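Local coordinates for protein FeeM (Uncultured bacterium, PDB 2G0B) that synthesises N-acyl amino acids such as N-dodecanoyl-tyrosine, probably by transferring the acyl chain from an acyl carrier protein, at residues 154-159 with 175-180. Sequence-based numbering, arbitrary orientation.
With NLT (N-dodecanoyl-L-tyrosine), chain I.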
ATOM      1  N   LEU A 154      -5.870  -2.537 -12.056  1.00 40.28           N
ATOM      2  CA  LEU A 154      -6.614  -2.643 -10.791  1.00 40.27           C
ATOM      3  C   LEU A 154      -7.627  -1.506 -10.585  1.00 40.39           C
ATOM      4  O   LEU A 154      -8.371  -1.516  -9.600  1.00 40.47           O
ATOM      5  CB  LEU A 154      -5.668  -2.690  -9.597  1.00 40.21           C
ATOM      6  CG  LEU A 154      -4.892  -3.963  -9.272  1.00 40.30           C
ATOM      7  CD1 LEU A 154      -4.588  -4.002  -7.778  1.00 40.13           C
ATOM      8  CD2 LEU A 154      -5.624  -5.204  -9.706  1.00 40.11           C
ATOM      9  N   GLY A 155      -7.659  -0.535 -11.511  1.00 40.27           N
ATOM     10  CA  GLY A 155      -8.686   0.494 -11.504  1.00 40.14           C
ATOM     11  C   GLY A 155      -8.286   1.852 -10.955  1.00 40.15           C
ATOM     12  O   GLY A 155      -9.121   2.765 -10.889  1.00 40.13           O
ATOM     13  N   PHE A 156      -7.020   1.988 -10.556  1.00 40.10           N
ATOM     14  CA  PHE A 156      -6.490   3.254 -10.050  1.00 39.98           C
ATOM     15  C   PHE A 156      -6.257   4.251 -11.179  1.00 40.05           C
ATOM     16  O   PHE A 156      -5.560   3.956 -12.156  1.00 40.07           O
ATOM     17  CB  PHE A 156      -5.192   3.024  -9.317  1.00 39.95           C
ATOM     18  CG  PHE A 156      -5.355   2.417  -7.964  1.00 40.05           C
ATOM     19  CD1 PHE A 156      -5.385   1.038  -7.809  1.00 40.06           C
ATOM     20  CD2 PHE A 156      -5.426   3.220  -6.834  1.00 39.97           C
ATOM     21  CE1 PHE A 156      -5.505   0.471  -6.553  1.00 39.91           C
ATOM     22  CE2 PHE A 156      -5.540   2.663  -5.581  1.00 39.81           C
ATOM     23  CZ  PHE A 156      -5.578   1.281  -5.438  1.00 40.01           C
ATOM     24  N   THR A 157      -6.855   5.427 -11.038  1.00 40.04           N
ATOM     25  CA  THR A 157      -6.716   6.503 -12.003  1.00 39.95           C
ATOM     26  C   THR A 157      -5.544   7.371 -11.577  1.00 39.96           C
ATOM     27  O   THR A 157      -5.320   7.553 -10.395  1.00 39.94           O
ATOM     28  CB  THR A 157      -8.031   7.315 -12.036  1.00 39.87           C
ATOM     29  OG1 THR A 157      -9.038   6.525 -12.651  1.00 39.82           O
ATOM     30  CG2 THR A 157      -7.939   8.523 -12.961  1.00 39.84           C
ATOM     31  N   GLN A 158      -4.783   7.881 -12.539  1.00 40.06           N
ATOM     32  CA  GLN A 158      -3.643   8.751 -12.226  1.00 40.06           C
ATOM     33  C   GLN A 158      -4.099  10.136 -11.806  1.00 40.08           C
ATOM     34  O   GLN A 158      -4.866  10.783 -12.514  1.00 40.37           O
ATOM     35  CB  GLN A 158      -2.697   8.853 -13.406  1.00 39.89           C
ATOM     36  CG  GLN A 158      -1.306   9.207 -13.015  1.00 39.83           C
ATOM     37  CD  GLN A 158      -0.459   9.607 -14.189  1.00 39.81           C
ATOM     38  OE1 GLN A 158      -0.791   9.306 -15.335  1.00 40.16           O
ATOM     39  NE2 GLN A 158       0.647  10.277 -13.916  1.00 39.82           N
ATOM     40  N   ILE A 159      -3.645  10.579 -10.640  1.00 40.02           N
ATOM     41  CA  ILE A 159      -4.051  11.873 -10.104  1.00 39.96           C
ATOM     42  C   ILE A 159      -2.874  12.806  -9.949  1.00 39.95           C
ATOM     43  O   ILE A 159      -3.046  14.002  -9.796  1.00 39.99           O
ATOM     44  CB  ILE A 159      -4.817  11.716  -8.756  1.00 39.94           C
ATOM     45  CG1 ILE A 159      -3.945  11.036  -7.698  1.00 39.82           C
ATOM     46  CG2 ILE A 159      -6.109  10.955  -8.964  1.00 39.92           C
ATOM     47  CD1 ILE A 159      -4.117  11.595  -6.330  1.00 39.68           C
ATOM     48  N   ARG A 175      -1.712   7.700  -7.882  1.00 39.95           N
ATOM     49  CA  ARG A 175      -2.955   7.127  -8.386  1.00 39.88           C
ATOM     50  C   ARG A 175      -3.967   6.994  -7.250  1.00 39.86           C
ATOM     51  O   ARG A 175      -3.599   6.810  -6.099  1.00 39.78           O
ATOM     52  CB  ARG A 175      -2.721   5.756  -9.043  1.00 39.79           C
ATOM     53  CG  ARG A 175      -1.595   5.707 -10.045  1.00 39.86           C
ATOM     54  CD  ARG A 175      -1.603   4.491 -10.953  1.00 39.86           C
ATOM     55  NE  ARG A 175      -2.631   4.601 -11.979  1.00 40.32           N
ATOM     56  CZ  ARG A 175      -2.404   4.916 -13.244  1.00 40.30           C
ATOM     57  NH1 ARG A 175      -1.182   5.153 -13.663  1.00 40.19           N
ATOM     58  NH2 ARG A 175      -3.413   4.999 -14.097  1.00 40.99           N
ATOM     59  N   ALA A 176      -5.242   7.097  -7.587  1.00 39.95           N
ATOM     60  CA  ALA A 176      -6.303   6.976  -6.605  1.00 39.95           C
ATOM     61  C   ALA A 176      -7.438   6.146  -7.164  1.00 40.03           C
ATOM     62  O   ALA A 176      -7.593   6.042  -8.384  1.00 40.07           O
ATOM     63  CB  ALA A 176      -6.794   8.334  -6.197  1.00 39.90           C
ATOM     64  N   LEU A 177      -8.218   5.535  -6.269  1.00 40.03           N
ATOM     65  CA  LEU A 177      -9.386   4.744  -6.658  1.00 40.09           C
ATOM     66  C   LEU A 177     -10.618   5.119  -5.822  1.00 40.20           C
ATOM     67  O   LEU A 177     -10.547   5.196  -4.584  1.00 40.27           O
ATOM     68  CB  LEU A 177      -9.089   3.244  -6.538  1.00 40.07           C
ATOM     69  CG  LEU A 177     -10.271   2.270  -6.447  1.00 40.19           C
ATOM     70  CD1 LEU A 177     -10.916   2.052  -7.808  1.00 40.30           C
ATOM     71  CD2 LEU A 177      -9.828   0.963  -5.852  1.00 40.45           C
ATOM     72  N   TYR A 178     -11.742   5.364  -6.500  1.00 40.18           N
ATOM     73  CA  TYR A 178     -13.001   5.624  -5.811  1.00 40.15           C
ATOM     74  C   TYR A 178     -13.621   4.319  -5.324  1.00 40.11           C
ATOM     75  O   TYR A 178     -14.253   3.596  -6.095  1.00 40.17           O
ATOM     76  CB  TYR A 178     -13.976   6.375  -6.716  1.00 40.21           C
ATOM     77  CG  TYR A 178     -15.198   6.889  -5.984  1.00 40.26           C
ATOM     78  CD1 TYR A 178     -15.069   7.703  -4.858  1.00 40.39           C
ATOM     79  CD2 TYR A 178     -16.475   6.548  -6.400  1.00 40.16           C
ATOM     80  CE1 TYR A 178     -16.183   8.167  -4.173  1.00 40.54           C
ATOM     81  CE2 TYR A 178     -17.599   7.008  -5.724  1.00 40.41           C
ATOM     82  CZ  TYR A 178     -17.447   7.819  -4.610  1.00 40.56           C
ATOM     83  OH  TYR A 178     -18.559   8.286  -3.937  1.00 40.59           O
ATOM     84  N   VAL A 179     -13.442   4.035  -4.037  1.00 40.04           N
ATOM     85  CA  VAL A 179     -13.865   2.760  -3.440  1.00 40.09           C
ATOM     86  C   VAL A 179     -15.387   2.414  -3.537  1.00 40.10           C
ATOM     87  O   VAL A 179     -15.724   1.291  -3.917  1.00 40.01           O
ATOM     88  CB  VAL A 179     -13.296   2.569  -1.987  1.00 40.02           C
ATOM     89  CG1 VAL A 179     -13.687   1.217  -1.416  1.00 40.15           C
ATOM     90  CG2 VAL A 179     -11.784   2.714  -1.988  1.00 40.13           C
ATOM     91  N   PRO A 180     -16.292   3.362  -3.226  1.00 40.15           N
ATOM     92  CA  PRO A 180     -17.738   3.106  -3.321  1.00 40.14           C
ATOM     93  C   PRO A 180     -18.246   2.523  -4.651  1.00 40.16           C
ATOM     94  O   PRO A 180     -19.297   1.899  -4.652  1.00 40.32           O
ATOM     95  CB  PRO A 180     -18.341   4.481  -3.075  1.00 40.09           C
ATOM     96  CG  PRO A 180     -17.397   5.114  -2.176  1.00 40.11           C
ATOM     97  CD  PRO A 180     -16.039   4.710  -2.675  1.00 40.19           C
TER
HETATM   98  N   NLT I 400       4.734   2.977  -2.222  1.00 41.30           N
HETATM   99  C1  NLT I 400       4.119   1.792  -2.122  1.00 41.25           C
HETATM  100  OL  NLT I 400       4.461   0.915  -1.336  1.00 41.83           O
HETATM  101  C2  NLT I 400       2.956   1.566  -3.075  1.00 41.04           C
HETATM  102  C3  NLT I 400       1.743   0.920  -2.391  1.00 40.69           C
HETATM  103  C4  NLT I 400       0.834   0.207  -3.405  1.00 40.47           C
HETATM  104  C5  NLT I 400      -0.361  -0.460  -2.716  1.00 40.17           C
HETATM  105  C6  NLT I 400      -1.463  -0.867  -3.694  1.00 39.76           C
HETATM  106  C7  NLT I 400      -2.772  -1.189  -2.971  1.00 39.86           C
HETATM  107  C8  NLT I 400      -3.698  -2.023  -3.847  1.00 40.29           C
HETATM  108  C9  NLT I 400      -5.053  -2.313  -3.185  1.00 41.18           C
HETATM  109  C10 NLT I 400      -6.148  -2.206  -4.245  1.00 41.95           C
HETATM  110  C11 NLT I 400      -7.570  -2.350  -3.703  1.00 41.97           C
HETATM  111  C12 NLT I 400      -8.553  -2.519  -4.863  1.00 41.88           C
HETATM  112  CA  NLT I 400       5.939   3.357  -1.483  1.00 41.48           C
HETATM  113  CB  NLT I 400       6.377   4.762  -1.881  1.00 41.31           C
HETATM  114  CG  NLT I 400       7.296   4.737  -3.084  1.00 40.55           C
HETATM  115  CD2 NLT I 400       8.497   4.043  -3.038  1.00 39.54           C
HETATM  116  CE2 NLT I 400       9.331   4.024  -4.142  1.00 39.17           C
HETATM  117  CZ  NLT I 400       8.974   4.712  -5.285  1.00 39.63           C
HETATM  118  CE1 NLT I 400       7.771   5.404  -5.339  1.00 39.76           C
HETATM  119  CD1 NLT I 400       6.932   5.419  -4.237  1.00 39.72           C
HETATM  120  OH  NLT I 400       9.776   4.694  -6.339  1.00 39.84           O
HETATM  121  C   NLT I 400       5.722   3.376   0.002  1.00 41.92           C
HETATM  122  O   NLT I 400       4.615   3.769   0.430  1.00 42.23           O
HETATM  123  O2  NLT I 400       6.651   3.003   0.763  1.00 42.22           O
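The carbonyl oxygen of Phe156 accepts two hydrogen bonds from one guanidinium. Arg175 NE lies 3.0 Å from Phe156 O but well above the carbonyl plane, whereas Arg175 NH2, 3.1 Å from the same Phe156 O, meets a lone pair in that plane. A bend at chi3 (75°) turns the guanidinium side-on to this oxygen, and Gln158 CB rests over one of its faces. The third nitrogen, NH1, has a second partner, the carboxylate of Asp148, in a salt bridge. Next along the chain, Thr157 and Ala176 form an antiparallel hydrogen-bonded pair, with Thr157 N to Ala176 O and Ala176 N to Thr157 O both 2.8 Å. Beyond it, Ile159 CG2 meets Ala176 CB. Phe156 itself follows the Schellman turn at Gly155, and Leu177 CB sits over one ring face in a CH-pi contact, 3.9 Å from the centroid. The ring edge faces the ligand: Phe156 CE1 lies 3.6 Å from C10 of the dodecanoyl chain, and Leu177 CD2 is 3.8 Å from its terminal C12. Thus Phe156, just ahead of strand 157-165, and Leu177, near the end of strand 170-178, line the tail end of the acyl-chain pocket at the hairpin's open end, consistent with a GNAT-like acetyltransferase fold.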